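Local atomic coordinates of succinyl-CoA ligase (ADP-forming) subunit alpha (Methanosaeta concilii, PDB entry 6HXI), a protein that belongs to the succinyl-CoA ligase family, joining a CoA-ligase region to a citrate synthase-like C-terminal domain, and binds coenzyme A. Residues B[138-143]-B[199-204]; B[231-236]-B[273-278]; B[433-438]-B[587-592]; B[452-457]-B[539-544]. All coordinates share one frame; numbering follows the deposited sequence. Where two conformers were deposited one is given.

Contact 1: B[138-143]-B[199-204]; sequences PATVGG and GVAIGG. With COA (coenzyme A), chain G.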
loop_
_atom_site.group_PDB
_atom_site.type_symbol
_atom_site.label_atom_id
_atom_site.label_comp_id
_atom_site.label_asym_id
_atom_site.label_seq_id
_atom_site.Cartn_x
_atom_site.Cartn_y
_atom_site.Cartn_z
ATOM N N PRO B 138 33.911 -17.283 -39.313
ATOM C CA PRO B 138 32.937 -17.721 -38.284
ATOM C C PRO B 138 33.207 -19.117 -37.749
ATOM O O PRO B 138 34.136 -19.782 -38.219
ATOM C CB PRO B 138 31.576 -17.652 -39.023
ATOM C CG PRO B 138 31.836 -16.889 -40.307
ATOM C CD PRO B 138 33.271 -17.181 -40.641
ATOM N N ALA B 139 32.378 -19.564 -36.783
ATOM C CA ALA B 139 32.431 -20.896 -36.174
ATOM C C ALA B 139 33.764 -21.181 -35.464
ATOM O O ALA B 139 34.344 -22.257 -35.622
ATOM C CB ALA B 139 32.097 -21.978 -37.214
ATOM N N THR B 140 34.226 -20.223 -34.653
ATOM C CA THR B 140 35.459 -20.364 -33.878
ATOM C C THR B 140 35.236 -19.928 -32.444
ATOM O O THR B 140 34.242 -19.270 -32.176
ATOM C CB THR B 140 36.604 -19.565 -34.540
ATOM O OG1 THR B 140 37.813 -19.868 -33.858
ATOM C CG2 THR B 140 36.390 -18.062 -34.483
ATOM N N VAL B 141 36.163 -20.281 -31.539
ATOM C CA VAL B 141 36.184 -19.803 -30.148
ATOM C C VAL B 141 36.981 -18.505 -30.155
ATOM O O VAL B 141 36.785 -17.643 -29.302
ATOM C CB VAL B 141 36.738 -20.782 -29.076
ATOM C CG1 VAL B 141 35.688 -21.794 -28.665
ATOM C CG2 VAL B 141 38.050 -21.450 -29.521
ATOM N N GLY B 142 37.880 -18.407 -31.122
ATOM C CA GLY B 142 38.725 -17.245 -31.331
ATOM C C GLY B 142 40.191 -17.624 -31.373
ATOM O O GLY B 142 40.689 -18.158 -32.361
ATOM N N GLY B 143 40.876 -17.307 -30.292
ATOM C CA GLY B 143 42.308 -17.480 -30.140
ATOM C C GLY B 143 42.804 -16.642 -28.981
ATOM O O GLY B 143 42.002 -16.077 -28.224
ATOM N N GLY B 199 47.941 -18.330 -30.309
ATOM C CA GLY B 199 47.172 -19.412 -30.917
ATOM C C GLY B 199 45.883 -18.902 -31.531
ATOM O O GLY B 199 45.206 -18.081 -30.915
ATOM N N VAL B 200 45.532 -19.360 -32.743
ATOM C CA VAL B 200 44.302 -18.912 -33.423
ATOM C C VAL B 200 43.555 -20.099 -34.048
ATOM O O VAL B 200 44.187 -20.956 -34.665
ATOM C CB VAL B 200 44.576 -17.794 -34.501
ATOM C CG1 VAL B 200 43.326 -17.474 -35.329
ATOM C CG2 VAL B 200 45.129 -16.515 -33.874
ATOM N N ALA B 201 42.213 -20.141 -33.894
ATOM C CA ALA B 201 41.408 -21.133 -34.579
ATOM C C ALA B 201 40.636 -20.337 -35.667
ATOM O O ALA B 201 39.937 -19.369 -35.340
ATOM C CB ALA B 201 40.457 -21.822 -33.620
ATOM N N ILE B 202 40.818 -20.682 -36.944
ATOM C CA ILE B 202 40.150 -19.932 -38.023
ATOM C C ILE B 202 38.672 -20.358 -38.241
ATOM O O ILE B 202 37.961 -19.715 -39.022
ATOM C CB ILE B 202 40.960 -19.951 -39.351
ATOM C CG1 ILE B 202 41.139 -21.386 -39.905
ATOM C CG2 ILE B 202 42.295 -19.231 -39.188
ATOM C CD1 ILE B 202 41.159 -21.476 -41.460
ATOM N N GLY B 203 38.235 -21.412 -37.538
ATOM C CA GLY B 203 36.896 -21.980 -37.663
ATOM C C GLY B 203 36.912 -23.104 -38.676
ATOM O O GLY B 203 37.895 -23.266 -39.407
ATOM N N GLY B 204 35.837 -23.874 -38.732
ATOM C CA GLY B 204 35.733 -25.002 -39.652
ATOM C C GLY B 204 34.893 -24.780 -40.894
ATOM O O GLY B 204 34.536 -25.736 -41.587
HETATM N N1A COA G . 11.331 -12.688 -28.093
HETATM C C2A COA G . 11.794 -12.752 -29.347
HETATM N N3A COA G . 13.000 -13.149 -29.776
HETATM C C4A COA G . 13.804 -13.453 -28.745
HETATM C C5A COA G . 13.471 -13.427 -27.402
HETATM C C6A COA G . 12.151 -13.055 -27.080
HETATM N N6A COA G . 11.661 -13.078 -25.841
HETATM N N7A COA G . 14.580 -13.705 -26.617
HETATM C C8A COA G . 15.538 -13.901 -27.487
HETATM N N9A COA G . 15.144 -13.760 -28.794
HETATM C C1B COA G . 15.972 -13.873 -29.993
HETATM C C2B COA G . 17.189 -12.957 -30.043
HETATM O O2B COA G . 16.830 -11.643 -30.476
HETATM C C3B COA G . 18.048 -13.696 -31.074
HETATM O O3B COA G . 17.614 -13.433 -32.426
HETATM P P3B COA G . 18.575 -13.521 -33.697
HETATM O O7A COA G . 19.216 -14.867 -33.666
HETATM O O8A COA G . 17.700 -13.300 -34.878
HETATM O O9A COA G . 19.557 -12.343 -33.562
HETATM C C4B COA G . 17.700 -15.174 -30.859
HETATM O O4B COA G . 16.481 -15.189 -30.086
HETATM C C5B COA G . 18.761 -15.996 -30.173
HETATM O O5B COA G . 19.257 -15.230 -29.058
HETATM P P1A COA G . 20.852 -15.168 -28.707
HETATM O O1A COA G . 21.152 -14.667 -27.342
HETATM O O2A COA G . 21.651 -14.467 -29.795
HETATM O O3A COA G . 21.087 -16.743 -28.811
HETATM P P2A COA G . 22.175 -17.852 -28.466
HETATM O O4A COA G . 21.956 -18.356 -27.096
HETATM O O5A COA G . 21.955 -18.948 -29.482
HETATM O O6A COA G . 23.635 -17.166 -28.624
HETATM C CBP COA G . 25.699 -17.858 -29.725
HETATM C CCP COA G . 24.347 -17.151 -29.875
HETATM C CDP COA G . 26.428 -17.785 -31.074
HETATM C CEP COA G . 26.566 -17.187 -28.642
HETATM C CAP COA G . 25.443 -19.339 -29.330
HETATM O OAP COA G . 24.434 -19.919 -30.137
HETATM C C9P COA G . 26.656 -20.259 -29.303
HETATM O O9P COA G . 27.408 -20.257 -28.325
HETATM N N8P COA G . 26.837 -21.053 -30.371
HETATM C C7P COA G . 28.003 -21.913 -30.529
HETATM C C6P COA G . 28.850 -21.490 -31.698
HETATM C C5P COA G . 30.007 -22.433 -31.938
HETATM O O5P COA G . 29.921 -23.623 -31.643
HETATM N N4P COA G . 31.109 -21.894 -32.456
HETATM C C3P COA G . 32.344 -22.644 -32.647
HETATM C C2P COA G . 33.164 -22.755 -31.378
HETATM S S1P COA G . 34.727 -23.529 -31.878
HETATM O O HOH W 1 35.659 -20.616 -40.349
#
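Gly199 sets its carbonyl against the bare backbone of Gly143 (Gly199 O to Gly143 CA 3.1 Å), at an antiparallel junction within the mixed sheet of the CoA-ligase region. Val200 and Gly143 form the non-hydrogen-bonded pair, and their CA atoms lie 4.1 Å apart, a closeness that fits the lack of a side chain on Gly143. The isopropyl group of Val200 packs on His215 and Tyr219 of helix 212-221.

Ala201 bonds with both its backbone polar atoms. Its N donates almost straight to Gly142 O (2.9 Å, 171°), while its O accepts from Thr140 OG1 at 2.6 Å, the hydroxyl standing 54° above the carbonyl plane. Thr140 OG1 reaches that oxygen because it is anti to its own backbone N (chi1 -173°). Thr140 OG1 in turn accepts from Gly142 N at 3.1 Å, closing an ST turn, and one bond given plus one received fix the rotation of this buried hydroxyl.

Ile202 points away from the loop and packs on Met212 and His215 of helix 212-221, but its O shares a donating water with Pro138 O. Gly203 follows, its CA making CA-H...O contacts with Pro138 O and, at 3.3 Å, with Ala139 O. The loop held in this way lines the coenzyme A pocket with Ala139, Thr140 and Val141, and Val141 N comes within 3.6 Å of the coenzyme A sulfur S1P.

Contact 2: B[231-236]-B[273-278]; sequences LGELGG and FGHAGA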
loop_
_atom_site.group_PDB
_atom_site.type_symbol
_atom_site.label_atom_id
_atom_site.label_comp_id
_atom_site.label_asym_id
_atom_site.label_seq_id
_atom_site.Cartn_x
_atom_site.Cartn_y
_atom_site.Cartn_z
ATOM N N LEU B 231 47.323 -27.283 -37.336
ATOM C CA LEU B 231 46.458 -28.447 -37.389
ATOM C C LEU B 231 45.300 -28.134 -38.330
ATOM O O LEU B 231 44.470 -27.293 -38.018
ATOM C CB LEU B 231 45.953 -28.756 -35.968
ATOM C CG LEU B 231 45.200 -30.062 -35.738
ATOM C CD1 LEU B 231 46.114 -31.267 -35.891
ATOM C CD2 LEU B 231 44.530 -30.058 -34.349
ATOM N N GLY B 232 45.303 -28.764 -39.493
ATOM C CA GLY B 232 44.262 -28.599 -40.494
ATOM C C GLY B 232 43.331 -29.791 -40.538
ATOM O O GLY B 232 43.368 -30.644 -39.644
ATOM N N GLU B 233 42.468 -29.840 -41.569
ATOM C CA GLU B 233 41.520 -30.944 -41.798
ATOM C C GLU B 233 41.169 -31.064 -43.283
ATOM O O GLU B 233 41.391 -30.125 -44.052
ATOM C CB GLU B 233 40.248 -30.841 -40.906
ATOM C CG GLU B 233 39.327 -29.693 -41.254
ATOM C CD GLU B 233 38.015 -29.573 -40.502
ATOM O OE1 GLU B 233 37.740 -30.401 -39.597
ATOM O OE2 GLU B 233 37.244 -28.644 -40.848
ATOM N N LEU B 234 40.620 -32.214 -43.677
ATOM C CA LEU B 234 40.188 -32.490 -45.047
ATOM C C LEU B 234 39.125 -31.486 -45.525
ATOM O O LEU B 234 38.470 -30.827 -44.692
ATOM C CB LEU B 234 39.688 -33.937 -45.174
ATOM C CG LEU B 234 38.281 -34.285 -44.683
ATOM C CD1 LEU B 234 37.988 -35.722 -44.965
ATOM C CD2 LEU B 234 38.104 -34.041 -43.177
ATOM N N GLY B 235 38.981 -31.379 -46.854
ATOM C CA GLY B 235 38.034 -30.468 -47.488
ATOM C C GLY B 235 38.626 -29.088 -47.673
ATOM O O GLY B 235 39.315 -28.567 -46.778
ATOM N N GLY B 236 38.375 -28.507 -48.844
ATOM C CA GLY B 236 38.899 -27.192 -49.202
ATOM C C GLY B 236 40.386 -27.214 -49.491
ATOM O O GLY B 236 41.045 -28.237 -49.280
ATOM N N PHE B 273 31.499 -34.288 -42.488
ATOM C CA PHE B 273 31.932 -34.294 -41.092
ATOM C C PHE B 273 31.451 -33.045 -40.362
ATOM O O PHE B 273 30.812 -32.195 -40.990
ATOM C CB PHE B 273 33.444 -34.550 -40.966
ATOM C CG PHE B 273 33.828 -35.898 -41.529
ATOM C CD1 PHE B 273 33.625 -37.060 -40.793
ATOM C CD2 PHE B 273 34.357 -36.009 -42.809
ATOM C CE1 PHE B 273 33.987 -38.309 -41.313
ATOM C CE2 PHE B 273 34.715 -37.257 -43.331
ATOM C CZ PHE B 273 34.527 -38.398 -42.579
ATOM N N GLY B 274 31.687 -33.005 -39.044
ATOM C CA GLY B 274 31.261 -31.963 -38.113
ATOM C C GLY B 274 31.284 -30.545 -38.625
ATOM O O GLY B 274 30.232 -29.927 -38.767
ATOM N N HIS B 275 32.475 -30.029 -38.933
ATOM C CA HIS B 275 32.645 -28.674 -39.477
ATOM C C HIS B 275 32.032 -28.571 -40.862
ATOM O O HIS B 275 32.135 -29.521 -41.645
ATOM C CB HIS B 275 34.132 -28.304 -39.546
ATOM C CG HIS B 275 34.818 -28.210 -38.216
ATOM N ND1 HIS B 275 36.169 -28.440 -38.092
ATOM C CD2 HIS B 275 34.317 -27.889 -37.000
ATOM C CE1 HIS B 275 36.451 -28.260 -36.818
ATOM N NE2 HIS B 275 35.368 -27.928 -36.121
ATOM N N ALA B 276 31.398 -27.421 -41.172
ATOM C CA ALA B 276 30.778 -27.194 -42.494
ATOM C C ALA B 276 31.739 -27.470 -43.675
ATOM O O ALA B 276 31.324 -28.073 -44.663
ATOM C CB ALA B 276 30.208 -25.782 -42.584
ATOM N N GLY B 277 33.014 -27.108 -43.521
ATOM C CA GLY B 277 34.009 -27.313 -44.568
ATOM C C GLY B 277 34.711 -28.657 -44.589
ATOM O O GLY B 277 35.524 -28.894 -45.485
ATOM N N ALA B 278 34.442 -29.536 -43.596
ATOM C CA ALA B 278 35.105 -30.849 -43.497
ATOM C C ALA B 278 34.460 -31.937 -44.363
ATOM O O ALA B 278 33.825 -32.859 -43.842
ATOM C CB ALA B 278 35.221 -31.295 -42.037
HETATM O O HOH W 2 37.028 -26.388 -45.718
#
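Ala278 CA approaches Leu234 O in a nearly straight CA-H...O contact (170°), and Gly235 CA approaches Gly277 O in another, where the type I turn His275-Ala278 lies against the chain leaving strand 227-233; the CA atoms of Gly235 and Ala278 are 5.0 Å apart.

Among the side chains, the carboxylate of Glu233 straddles ND1 of His275, which donates weakly to both oxygens, at 2.9 Å to Glu233 OE1 and 3.0 Å to Glu233 OE2. CD of Glu233 lies in the imidazole plane at the ring edge, but the carboxylate is turned 57° from that plane. Glu233 gets there with CG between its backbone N and carbonyl carbon (chi1 69°) and an extended chain beyond. The methyl of Ala278 also touches this carboxylate, its CB 3.5 Å from Glu233 OE2. Leu234 divides its branches: CD1 reaches Phe273 CE2 at 4.0 Å, and CD2 reaches Ala278 CB at 4.1 Å. The Phe273 ring also meets Tyr302 of the citrate lyase chain edge-to-face.

Strand 227-233 runs between strands 172-176 and 255-260 of the CoA-ligase sheet; Thr260 bonds to the backbone of Gly232 and Leu234, and Lys290 of helix 287-297 grips the carbonyls of Glu233, Gly235 and Gly236.

Contact 3: B[433-438]-B[587-592]; sequences KDLISS and HILDQK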
loop_
_atom_site.group_PDB
_atom_site.type_symbol
_atom_site.label_atom_id
_atom_site.label_comp_id
_atom_site.label_asym_id
_atom_site.label_seq_id
_atom_site.Cartn_x
_atom_site.Cartn_y
_atom_site.Cartn_z
ATOM N N LYS B 433 -4.500 7.565 -10.485
ATOM C CA LYS B 433 -3.545 6.507 -10.120
ATOM C C LYS B 433 -3.805 5.203 -10.895
ATOM O O LYS B 433 -4.932 4.950 -11.286
ATOM C CB LYS B 433 -3.532 6.267 -8.605
ATOM C CG LYS B 433 -2.967 7.477 -7.799
ATOM C CD LYS B 433 -1.663 8.002 -8.264
ATOM C CE LYS B 433 -0.482 7.040 -8.267
ATOM N NZ LYS B 433 -0.138 6.584 -6.931
ATOM N N ASP B 434 -2.754 4.373 -11.097
ATOM C CA ASP B 434 -2.883 3.087 -11.773
ATOM C C ASP B 434 -3.767 2.154 -10.919
ATOM O O ASP B 434 -4.004 2.448 -9.756
ATOM C CB ASP B 434 -1.463 2.469 -11.978
ATOM C CG ASP B 434 -0.733 2.276 -10.665
ATOM O OD1 ASP B 434 -0.257 3.293 -10.082
ATOM O OD2 ASP B 434 -0.764 1.171 -10.150
ATOM N N LEU B 435 -4.254 1.040 -11.507
ATOM C CA LEU B 435 -5.093 0.085 -10.835
ATOM C C LEU B 435 -4.499 -0.437 -9.506
ATOM O O LEU B 435 -5.198 -0.482 -8.509
ATOM C CB LEU B 435 -5.418 -1.117 -11.803
ATOM C CG LEU B 435 -6.523 -2.103 -11.362
ATOM C CD1 LEU B 435 -7.084 -2.876 -12.558
ATOM C CD2 LEU B 435 -5.981 -3.172 -10.369
ATOM N N ILE B 436 -3.265 -0.882 -9.517
ATOM C CA ILE B 436 -2.584 -1.494 -8.340
ATOM C C ILE B 436 -2.457 -0.553 -7.180
ATOM O O ILE B 436 -2.712 -0.991 -6.059
ATOM C CB ILE B 436 -1.205 -2.128 -8.703
ATOM C CG1 ILE B 436 -1.377 -3.336 -9.624
ATOM C CG2 ILE B 436 -0.298 -2.454 -7.456
ATOM C CD1 ILE B 436 -2.157 -4.488 -9.096
ATOM N N SER B 437 -2.037 0.712 -7.413
ATOM C CA SER B 437 -1.915 1.714 -6.341
ATOM C C SER B 437 -3.275 2.005 -5.766
ATOM O O SER B 437 -3.420 2.137 -4.549
ATOM C CB SER B 437 -1.349 3.029 -6.884
ATOM O OG SER B 437 -0.051 2.784 -7.384
ATOM N N SER B 438 -4.245 2.240 -6.657
ATOM C CA SER B 438 -5.633 2.520 -6.266
ATOM C C SER B 438 -6.216 1.350 -5.461
ATOM O O SER B 438 -6.885 1.585 -4.472
ATOM C CB SER B 438 -6.498 2.784 -7.504
ATOM O OG SER B 438 -6.000 3.919 -8.183
ATOM N N HIS B 587 -14.646 -0.872 -9.186
ATOM C CA HIS B 587 -14.868 0.590 -8.989
ATOM C C HIS B 587 -13.716 1.469 -9.571
ATOM O O HIS B 587 -13.948 2.506 -10.198
ATOM C CB HIS B 587 -15.022 0.881 -7.482
ATOM C CG HIS B 587 -16.367 0.441 -6.960
ATOM N ND1 HIS B 587 -17.513 1.010 -7.419
ATOM C CD2 HIS B 587 -16.669 -0.477 -6.017
ATOM C CE1 HIS B 587 -18.500 0.413 -6.768
ATOM N NE2 HIS B 587 -18.034 -0.494 -5.910
ATOM N N ILE B 588 -12.489 1.021 -9.424
ATOM C CA ILE B 588 -11.342 1.756 -10.005
ATOM C C ILE B 588 -11.504 1.878 -11.531
ATOM O O ILE B 588 -11.291 2.952 -12.066
ATOM C CB ILE B 588 -10.054 0.966 -9.669
ATOM C CG1 ILE B 588 -9.719 1.069 -8.168
ATOM C CG2 ILE B 588 -8.903 1.411 -10.607
ATOM C CD1 ILE B 588 -8.817 -0.082 -7.690
ATOM N N LEU B 589 -11.831 0.747 -12.216
ATOM C CA LEU B 589 -12.004 0.650 -13.669
ATOM C C LEU B 589 -13.204 1.461 -14.140
ATOM O O LEU B 589 -13.148 2.074 -15.204
ATOM C CB LEU B 589 -12.166 -0.829 -14.100
ATOM C CG LEU B 589 -10.926 -1.738 -13.956
ATOM C CD1 LEU B 589 -11.318 -3.200 -14.083
ATOM C CD2 LEU B 589 -9.842 -1.408 -14.977
ATOM N N ASP B 590 -14.278 1.462 -13.336
ATOM C CA ASP B 590 -15.507 2.200 -13.583
ATOM C C ASP B 590 -15.201 3.695 -13.656
ATOM O O ASP B 590 -15.638 4.344 -14.595
ATOM C CB ASP B 590 -16.561 1.878 -12.514
ATOM C CG ASP B 590 -17.985 2.369 -12.815
ATOM O OD1 ASP B 590 -18.334 2.491 -13.996
ATOM O OD2 ASP B 590 -18.764 2.574 -11.858
ATOM N N GLN B 591 -14.413 4.237 -12.697
ATOM C CA GLN B 591 -14.029 5.656 -12.694
ATOM C C GLN B 591 -13.125 5.966 -13.903
ATOM O O GLN B 591 -13.246 7.019 -14.508
ATOM C CB GLN B 591 -13.370 6.047 -11.341
ATOM C CG GLN B 591 -14.263 5.804 -10.078
ATOM C CD GLN B 591 -15.603 6.481 -10.198
ATOM O OE1 GLN B 591 -15.668 7.650 -10.554
ATOM N NE2 GLN B 591 -16.706 5.760 -10.028
ATOM N N LYS B 592 -12.265 5.017 -14.304
ATOM C CA LYS B 592 -11.432 5.176 -15.469
ATOM C C LYS B 592 -12.296 5.244 -16.745
ATOM O O LYS B 592 -12.132 6.206 -17.493
ATOM C CB LYS B 592 -10.311 4.114 -15.479
ATOM C CG LYS B 592 -9.272 4.519 -14.371
ATOM C CD LYS B 592 -7.955 3.799 -14.348
ATOM C CE LYS B 592 -7.081 4.237 -13.166
ATOM N NZ LYS B 592 -6.860 5.748 -13.051
#
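Lys592 meets Lys433 at the flat peptide carbonyl that precedes helix 435-443, its NZ donating to Lys433 O at 2.7 Å from a position tilted 34° off the carbonyl plane. A bend ending the otherwise extended lysine chain (chi4 -53°) brings its tip alongside that oxygen, with CE nearly as close as NZ. A second flat group, the Asp434 carboxylate, organises the same helix start as its N-cap: Ser437 OG meets OD1 on the syn side, close to the plane, while Ser437 N approaches OD2 from above the plane at 3.1 Å. Ser438 OG and Ser438 N both donate to Asp434 O.

Ile588 lays CD1 and CG1 against Ser438, CD1 lying 3.7 Å from Ser438 CB, with its CG2 near Leu435 CA. CD1 of Leu435 touches Leu589 CD2 at 4.0 Å, the two side chains slanting across each other.

Helix 420-430 adjoins both segments; its Ser429 O is a weak further acceptor for Lys592 NZ. The Lys433 ammonium bonds to Leu444 O and Ile446 O of a third subunit, another copy of this protein. Because Lys592 grips a main-chain oxygen, this polar link within the citrate synthase-like domain needs no side-chain acceptor, and the remainder is apolar.

Contact 4: B[452-457]-B[539-544]; sequences GAIDDA and NVDGCI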
loop_
_atom_site.group_PDB
_atom_site.type_symbol
_atom_site.label_atom_id
_atom_site.label_comp_id
_atom_site.label_asym_id
_atom_site.label_seq_id
_atom_site.Cartn_x
_atom_site.Cartn_y
_atom_site.Cartn_z
ATOM N N GLY B 452 -13.281 -6.244 9.697
ATOM C CA GLY B 452 -12.834 -6.824 10.963
ATOM C C GLY B 452 -13.862 -7.505 11.837
ATOM O O GLY B 452 -13.499 -8.313 12.691
ATOM N N ALA B 453 -15.139 -7.217 11.642
ATOM C CA ALA B 453 -16.201 -7.831 12.459
ATOM C C ALA B 453 -16.311 -9.337 12.192
ATOM O O ALA B 453 -16.894 -10.037 13.016
ATOM C CB ALA B 453 -17.545 -7.156 12.199
ATOM N N ILE B 454 -15.706 -9.825 11.057
ATOM C CA ILE B 454 -15.726 -11.242 10.664
ATOM C C ILE B 454 -14.937 -12.029 11.668
ATOM O O ILE B 454 -15.474 -12.980 12.224
ATOM C CB ILE B 454 -15.243 -11.526 9.221
ATOM C CG1 ILE B 454 -16.052 -10.713 8.203
ATOM C CG2 ILE B 454 -15.336 -13.048 8.925
ATOM C CD1 ILE B 454 -15.600 -10.850 6.724
ATOM N N ASP B 455 -13.721 -11.562 11.943
ATOM C CA ASP B 455 -12.773 -12.160 12.911
ATOM C C ASP B 455 -13.296 -12.035 14.335
ATOM O O ASP B 455 -13.207 -12.994 15.050
ATOM C CB ASP B 455 -11.447 -11.415 12.862
ATOM C CG ASP B 455 -10.333 -12.272 12.315
ATOM O OD1 ASP B 455 -10.541 -13.474 12.225
ATOM O OD2 ASP B 455 -9.280 -11.723 11.987
ATOM N N ASP B 456 -13.767 -10.849 14.712
ATOM C CA ASP B 456 -14.285 -10.575 16.058
ATOM C C ASP B 456 -15.439 -11.479 16.360
ATOM O O ASP B 456 -15.472 -11.974 17.476
ATOM C CB ASP B 456 -14.765 -9.126 16.241
ATOM C CG ASP B 456 -13.754 -8.017 16.174
ATOM O OD1 ASP B 456 -12.545 -8.306 16.319
ATOM O OD2 ASP B 456 -14.175 -6.837 16.002
ATOM N N ALA B 457 -16.373 -11.699 15.384
ATOM C CA ALA B 457 -17.538 -12.580 15.576
ATOM C C ALA B 457 -17.087 -14.007 15.763
ATOM O O ALA B 457 -17.531 -14.648 16.716
ATOM C CB ALA B 457 -18.512 -12.499 14.411
ATOM N N ASN B 539 -25.686 -10.437 11.224
ATOM C CA ASN B 539 -25.304 -9.790 9.981
ATOM C C ASN B 539 -24.335 -10.697 9.144
ATOM O O ASN B 539 -23.993 -11.801 9.584
ATOM C CB ASN B 539 -24.748 -8.375 10.256
ATOM C CG ASN B 539 -23.420 -8.313 10.974
ATOM O OD1 ASN B 539 -22.511 -9.097 10.741
ATOM N ND2 ASN B 539 -23.249 -7.323 11.822
ATOM N N VAL B 540 -23.930 -10.230 7.941
ATOM C CA VAL B 540 -23.067 -10.961 6.991
ATOM C C VAL B 540 -21.720 -11.305 7.611
ATOM O O VAL B 540 -21.279 -12.446 7.460
ATOM C CB VAL B 540 -22.916 -10.259 5.595
ATOM C CG1 VAL B 540 -22.251 -11.175 4.581
ATOM C CG2 VAL B 540 -24.276 -9.861 5.058
ATOM N N ASP B 541 -21.069 -10.327 8.286
ATOM C CA ASP B 541 -19.779 -10.521 8.926
ATOM C C ASP B 541 -19.824 -11.573 10.025
ATOM O O ASP B 541 -18.927 -12.405 10.089
ATOM C CB ASP B 541 -19.180 -9.193 9.425
ATOM C CG ASP B 541 -18.709 -8.293 8.290
ATOM O OD1 ASP B 541 -19.223 -8.444 7.158
ATOM O OD2 ASP B 541 -17.839 -7.431 8.535
ATOM N N GLY B 542 -20.885 -11.562 10.823
ATOM C CA GLY B 542 -21.103 -12.549 11.873
ATOM C C GLY B 542 -21.262 -13.931 11.308
ATOM O O GLY B 542 -20.614 -14.877 11.765
ATOM N N CYS B 543 -22.097 -14.025 10.279
ATOM C CA CYS B 543 -22.412 -15.236 9.554
ATOM C C CYS B 543 -21.145 -15.920 8.992
ATOM O O CYS B 543 -21.006 -17.124 9.142
ATOM C CB CYS B 543 -23.412 -14.923 8.451
ATOM S SG CYS B 543 -24.295 -16.369 7.843
ATOM N N ILE B 544 -20.216 -15.147 8.395
ATOM C CA ILE B 544 -18.981 -15.672 7.805
ATOM C C ILE B 544 -18.046 -16.216 8.888
ATOM O O ILE B 544 -17.601 -17.350 8.753
ATOM C CB ILE B 544 -18.296 -14.649 6.852
ATOM C CG1 ILE B 544 -19.184 -14.374 5.610
ATOM C CG2 ILE B 544 -16.864 -15.066 6.439
ATOM C CD1 ILE B 544 -18.876 -13.020 4.984
HETATM O O HOH W 3 -16.704 -5.008 9.618
#
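Ile454 and Asp541 are brought together by matching first torsions: CG1 of Ile454 (chi1 -56°) and CG of Asp541 (chi1 -71°) each stand anti to their own carbonyl carbon. The two side chains then cross at about a right angle, with Ile454 CG1 3.6 Å from Asp541 CG. The other branch, CG2, is anti to the backbone N in both Ile454 and Ile544, and these methyls meet at 3.5 Å.

The contact joins two helices of the citrate synthase-like domain, whose short axes within 453-457 and 540-544 approach to 7.4 Å and cross at -50°. Small residues at the crossing are consistent with the closeness: Ala457 CB rests on Gly542 CA at 3.6 Å, and Ile454 CA makes a nearly straight CA-H...O contact with Asp541 O. Ala453 CB packs against the Asp541 side chain.

Asn539 caps helix 540-555, its OD1 accepting from Gly542 N at 3.0 Å, while its ND2 bonds to Gly489 O. Leu572 and Phe576 of helix 571-594 pack on Ile454, and Val408 and Val412 of helix 399-412 on Ile544.

A bound acetate, probably from the crystallisation liquor, lies about 4 Å from the Asp541 side chain. The chemistry is divided: hydrocarbon and CA-H...O contacts join the helices, while the carboxylate tip takes a water, 2.9 Å from Asp541 OD2, that also meets Ala453 N weakly.

In the fold
Contacts 1 and 2 share one sheet of the CoA-ligase region, with centres 13 Å apart, and they touch: Gly204 O lies 2.8 Å from Gly277 N, a probable hydrogen bond. Both lie near coenzyme A: contact 1 contributes Ala139, Thr140 and Val141 to its pocket, and the side chain of His275 in contact 2 is about 6 Å from it. Contacts 3 and 4 belong to the citrate synthase-like domain on the opposite side of the chain's centre; contact 1 is about 57 Å from contact 3 between centres. Contact 4 is nested in the chain loop closed by contact 3, their nearest atoms about 15 Å apart. Ala453 of contact 4 has its side chain about 10 Å from a bound coenzyme A.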